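Local coordinates for glutamate--tRNA ligase, cytoplasmic (Saccharomyces cerevisiae, PDB 2HRA), which attaches glutamate to its cognate tRNA in two steps, ATP activating the glutamate first, this fragment being the N-terminal GST-like domain that assembles it with the cofactor Arc1p, at residues Y168-L171 / E172-P175; S187-E190 / L191-A195. One frame throughout, in Å; residues are numbered along the deposited sequence.

Interaction 1. Residues Y168-L171 / E172-P175; sequences YTLL and EMDP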
loop_
_atom_site.group_PDB
_atom_site.type_symbol
_atom_site.label_atom_id
_atom_site.label_comp_id
_atom_site.label_asym_id
_atom_site.label_seq_id
_atom_site.Cartn_x
_atom_site.Cartn_y
_atom_site.Cartn_z
ATOM N N TYR A 168 10.666 -4.960 4.753
ATOM C CA TYR A 168 10.047 -3.635 4.867
ATOM C C TYR A 168 11.092 -2.533 4.580
ATOM O O TYR A 168 10.843 -1.606 3.804
ATOM C CB TYR A 168 9.373 -3.447 6.239
ATOM C CG TYR A 168 8.593 -2.143 6.365
ATOM C CD1 TYR A 168 7.230 -2.108 6.157
ATOM C CD2 TYR A 168 9.235 -0.941 6.687
ATOM C CE1 TYR A 168 6.521 -0.901 6.228
ATOM C CE2 TYR A 168 8.538 0.254 6.770
ATOM C CZ TYR A 168 7.174 0.261 6.530
ATOM O OH TYR A 168 6.450 1.431 6.597
ATOM N N THR A 169 12.271 -2.659 5.174
ATOM C CA THR A 169 13.379 -1.737 4.916
ATOM C C THR A 169 13.848 -1.762 3.459
ATOM O O THR A 169 14.125 -0.701 2.879
ATOM C CB THR A 169 14.528 -2.066 5.841
ATOM O OG1 THR A 169 14.027 -1.981 7.180
ATOM C CG2 THR A 169 15.713 -1.103 5.668
ATOM N N LEU A 170 13.910 -2.944 2.863
ATOM C CA LEU A 170 14.284 -3.050 1.461
ATOM C C LEU A 170 13.343 -2.184 0.638
ATOM O O LEU A 170 13.774 -1.255 -0.060
ATOM C CB LEU A 170 14.210 -4.501 0.974
ATOM C CG LEU A 170 14.586 -4.693 -0.499
ATOM C CD1 LEU A 170 16.014 -4.177 -0.811
ATOM C CD2 LEU A 170 14.420 -6.163 -0.812
ATOM N N LEU A 171 12.049 -2.477 0.752
ATOM C CA LEU A 171 11.035 -1.751 -0.005
ATOM C C LEU A 171 10.988 -0.253 0.342
ATOM O O LEU A 171 10.807 0.574 -0.547
ATOM C CB LEU A 171 9.650 -2.407 0.156
ATOM C CG LEU A 171 9.532 -3.750 -0.580
ATOM C CD1 LEU A 171 8.274 -4.495 -0.177
ATOM C CD2 LEU A 171 9.581 -3.567 -2.116
ATOM N N GLU A 172 11.197 0.089 1.608
ATOM C CA GLU A 172 11.219 1.488 2.028
ATOM C C GLU A 172 12.326 2.308 1.318
ATOM O O GLU A 172 12.118 3.478 1.019
ATOM C CB GLU A 172 11.363 1.582 3.547
ATOM C CG GLU A 172 11.278 2.981 4.129
ATOM C CD GLU A 172 11.541 2.982 5.618
ATOM O OE1 GLU A 172 10.693 3.494 6.367
ATOM O OE2 GLU A 172 12.599 2.456 6.048
ATOM N N MET A 173 13.476 1.700 1.039
ATOM C CA MET A 173 14.547 2.370 0.291
ATOM C C MET A 173 14.199 2.641 -1.192
ATOM O O MET A 173 14.918 3.364 -1.880
ATOM C CB MET A 173 15.843 1.555 0.352
ATOM C CG MET A 173 16.450 1.445 1.731
ATOM S SD MET A 173 17.954 0.430 1.779
ATOM C CE MET A 173 17.425 -1.123 1.045
ATOM N N ASP A 174 13.123 2.035 -1.677
ATOM C CA ASP A 174 12.604 2.268 -3.002
ATOM C C ASP A 174 11.615 3.433 -2.865
ATOM O O ASP A 174 10.545 3.269 -2.275
ATOM C CB ASP A 174 11.911 0.988 -3.480
ATOM C CG ASP A 174 11.416 1.059 -4.920
ATOM O OD1 ASP A 174 11.221 2.170 -5.416
ATOM O OD2 ASP A 174 11.197 -0.017 -5.545
ATOM N N PRO A 175 11.944 4.608 -3.444
ATOM C CA PRO A 175 11.112 5.821 -3.331
ATOM C C PRO A 175 9.638 5.621 -3.668
ATOM O O PRO A 175 8.753 6.299 -3.100
ATOM C CB PRO A 175 11.720 6.758 -4.377
ATOM C CG PRO A 175 13.065 6.276 -4.633
ATOM C CD PRO A 175 13.114 4.827 -4.307
HETATM O O HOH W 1 8.214 3.705 6.546
HETATM O O HOH W 2 12.670 0.740 8.082
#
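The E172 carboxylate comes to the rim of the Y168 ring, one helical turn back, where helix 162-172 of this GST-like domain runs out and D174 takes the N-cap position of helix 175-178. OE1 lies at the ring edge, near its plane and 3.9 Å from Y168 CE2, while the carboxylate is turned 73° from the ring. This part is loosely built and watery. One water joins Y168 OH (2.9 Å) to E172 OE1, and a second donates to E172 OE2 (2.7 Å) and to T169 OG1, which is also bonded to S165 O. With CG anti to the backbone N (chi1 -175°) and an extended chain, E172 carries both oxygens out to these waters. The tightly packed part lies around W143 of helix 137-148: Y168 stacks on its ring, and L171 is buried with its side chain against W143 and Y135. The oxygen of Y168 is gripped twice, by E172 N (2.8 Å) and by the indole NE1 of W143, tying the end of one helix to its neighbour. M173 makes a separate, exposed contact with the preceding turn: its CG passes 3.4 Å from T169 O, and a bend at chi3 brings the methyl CE back to L170, 3.8 Å from its CD1. The backbone pairing then shifts to i to i+3. D174 N donates to L171 O (3.0 Å) from 59° out of the carbonyl plane, and D174 CB presses on the same oxygen. These residues belong to the 159-175 region that interacts with ARC1. The next helix starts with D174 OD1 accepting the backbone N-H of I176.

Interaction 2. Residues S187-E190 / L191-A195; sequences SLLE and LKKSA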
loop_
_atom_site.group_PDB
_atom_site.type_symbol
_atom_site.label_atom_id
_atom_site.label_comp_id
_atom_site.label_asym_id
_atom_site.label_seq_id
_atom_site.Cartn_x
_atom_site.Cartn_y
_atom_site.Cartn_z
ATOM N N SER A 187 1.702 17.143 -0.884
ATOM C CA SER A 187 0.572 17.446 -1.734
ATOM C C SER A 187 -0.604 17.991 -0.946
ATOM O O SER A 187 -1.338 18.842 -1.426
ATOM C CB SER A 187 0.136 16.193 -2.476
ATOM O OG SER A 187 1.196 15.743 -3.267
ATOM N N LEU A 188 -0.791 17.477 0.263
ATOM C CA LEU A 188 -1.879 17.937 1.114
ATOM C C LEU A 188 -1.561 19.322 1.658
ATOM O O LEU A 188 -2.461 20.155 1.819
ATOM C CB LEU A 188 -2.102 16.951 2.267
ATOM C CG LEU A 188 -2.816 15.653 1.874
ATOM C CD1 LEU A 188 -2.596 14.595 2.948
ATOM C CD2 LEU A 188 -4.297 15.939 1.643
ATOM N N LEU A 189 -0.279 19.559 1.953
ATOM C CA LEU A 189 0.206 20.899 2.357
ATOM C C LEU A 189 -0.070 21.938 1.289
ATOM O O LEU A 189 -0.562 23.026 1.586
ATOM C CB LEU A 189 1.700 20.860 2.680
ATOM C CG LEU A 189 2.343 22.124 3.248
ATOM C CD1 LEU A 189 1.620 22.649 4.494
ATOM C CD2 LEU A 189 3.800 21.809 3.566
ATOM N N GLU A 190 0.234 21.595 0.044
ATOM C CA GLU A 190 0.009 22.508 -1.068
ATOM C C GLU A 190 -1.486 22.704 -1.298
ATOM O O GLU A 190 -1.907 23.759 -1.741
ATOM C CB GLU A 190 0.686 21.998 -2.345
ATOM C CG GLU A 190 2.230 21.952 -2.276
ATOM C CD GLU A 190 2.860 23.313 -1.950
ATOM O OE1 GLU A 190 3.871 23.333 -1.209
ATOM O OE2 GLU A 190 2.339 24.358 -2.421
ATOM N N LEU A 191 -2.271 21.678 -0.983
ATOM C CA LEU A 191 -3.729 21.763 -1.081
ATOM C C LEU A 191 -4.259 22.803 -0.087
ATOM O O LEU A 191 -5.072 23.647 -0.453
ATOM C CB LEU A 191 -4.362 20.391 -0.789
ATOM C CG LEU A 191 -5.715 20.003 -1.414
ATOM C CD1 LEU A 191 -6.433 18.988 -0.509
ATOM C CD2 LEU A 191 -6.584 21.170 -1.707
ATOM N N LYS A 192 -3.793 22.719 1.162
ATOM C CA LYS A 192 -4.167 23.676 2.209
ATOM C C LYS A 192 -3.674 25.079 1.873
ATOM O O LYS A 192 -4.369 26.060 2.113
ATOM C CB LYS A 192 -3.614 23.269 3.581
ATOM C CG LYS A 192 -4.500 22.307 4.372
ATOM C CD LYS A 192 -4.380 22.492 5.911
ATOM C CE LYS A 192 -3.109 21.854 6.498
ATOM N NZ LYS A 192 -2.941 21.973 7.999
ATOM N N LYS A 193 -2.467 25.165 1.323
ATOM C CA LYS A 193 -1.902 26.469 0.971
ATOM C C LYS A 193 -2.720 27.124 -0.131
ATOM O O LYS A 193 -2.962 28.312 -0.073
ATOM C CB LYS A 193 -0.408 26.357 0.619
ATOM C CG LYS A 193 0.444 26.046 1.880
ATOM C CD LYS A 193 1.934 25.728 1.626
ATOM C CE LYS A 193 2.725 25.805 2.954
ATOM N NZ LYS A 193 4.162 25.352 2.859
ATOM N N SER A 194 -3.198 26.334 -1.090
ATOM C CA SER A 194 -4.057 26.842 -2.161
ATOM C C SER A 194 -5.465 27.226 -1.683
ATOM O O SER A 194 -6.029 28.216 -2.141
ATOM C CB SER A 194 -4.124 25.833 -3.304
ATOM O OG SER A 194 -2.862 25.779 -3.964
ATOM N N ALA A 195 -6.030 26.458 -0.760
ATOM C CA ALA A 195 -7.305 26.843 -0.158
ATOM C C ALA A 195 -7.144 28.109 0.686
ATOM O O ALA A 195 -8.102 28.849 0.885
ATOM C CB ALA A 195 -7.845 25.732 0.679
HETATM O O HOH W 3 -0.008 25.342 -3.491
#
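L189 and K193 lie one turn apart on the solvent-facing side of helix 180-195, the lysine chain crossing the leucine at a slant. Their backbones are joined first: K193 N donates to L189 O at 2.9 Å with an N-H...O angle of 153°, one of four successive i to i+4 bonds that run from L191 N to S194 N. From there the K193 side chain can be traced outward. CB sits beside L189 O, and CG, placed beside the backbone N (chi1 -70°), comes closer still, 3.2 Å from that oxygen. CD is still 3.7 Å from L189 O and first comes within range of the leucine side chain, at its CG. CE reaches L189 CD1 at 3.7 Å, and NZ ends 3.6 Å from L189 CD2. The extended chain lays CE and NZ alike against the leucine's CG and methyls. E190 also comes near the lysine, its OE1 4.6 Å from K193 NZ. That separation is too long for a salt bridge, though the opposite charges probably attract weakly. The second carboxylate oxygen, OE2, turns to a water that donates to it (2.8 Å) and accepts from S194 OG (2.9 Å), bridging residues four apart. L188 CD2 and L191 CD1 make a looser apolar touch. Such pairing of a leucine with a lysine stem at i and i+4, beside a water-bridged polar pair, is local packing on an exposed alpha-helix, here the last turns of the domain's C-terminal helix.

In the fold
Both contacts are local, and they follow one another along the chain, with the rest of helix 175-178 and the first part of helix 180-195 between them. Their centres are 27 Å apart and their nearest atoms about 12 Å, so they do not touch. Interaction 1 lies about 12 Å from the centre of the chain, against helix 137-148 and within a region that interacts with ARC1. Interaction 2 is farther out, about 23 Å from that centre, at the end of the final helix and outside the segments that interact with ARC1. One therefore belongs to the partner-binding part of the domain, the other to its C-terminal extremity, where the model ends soon after.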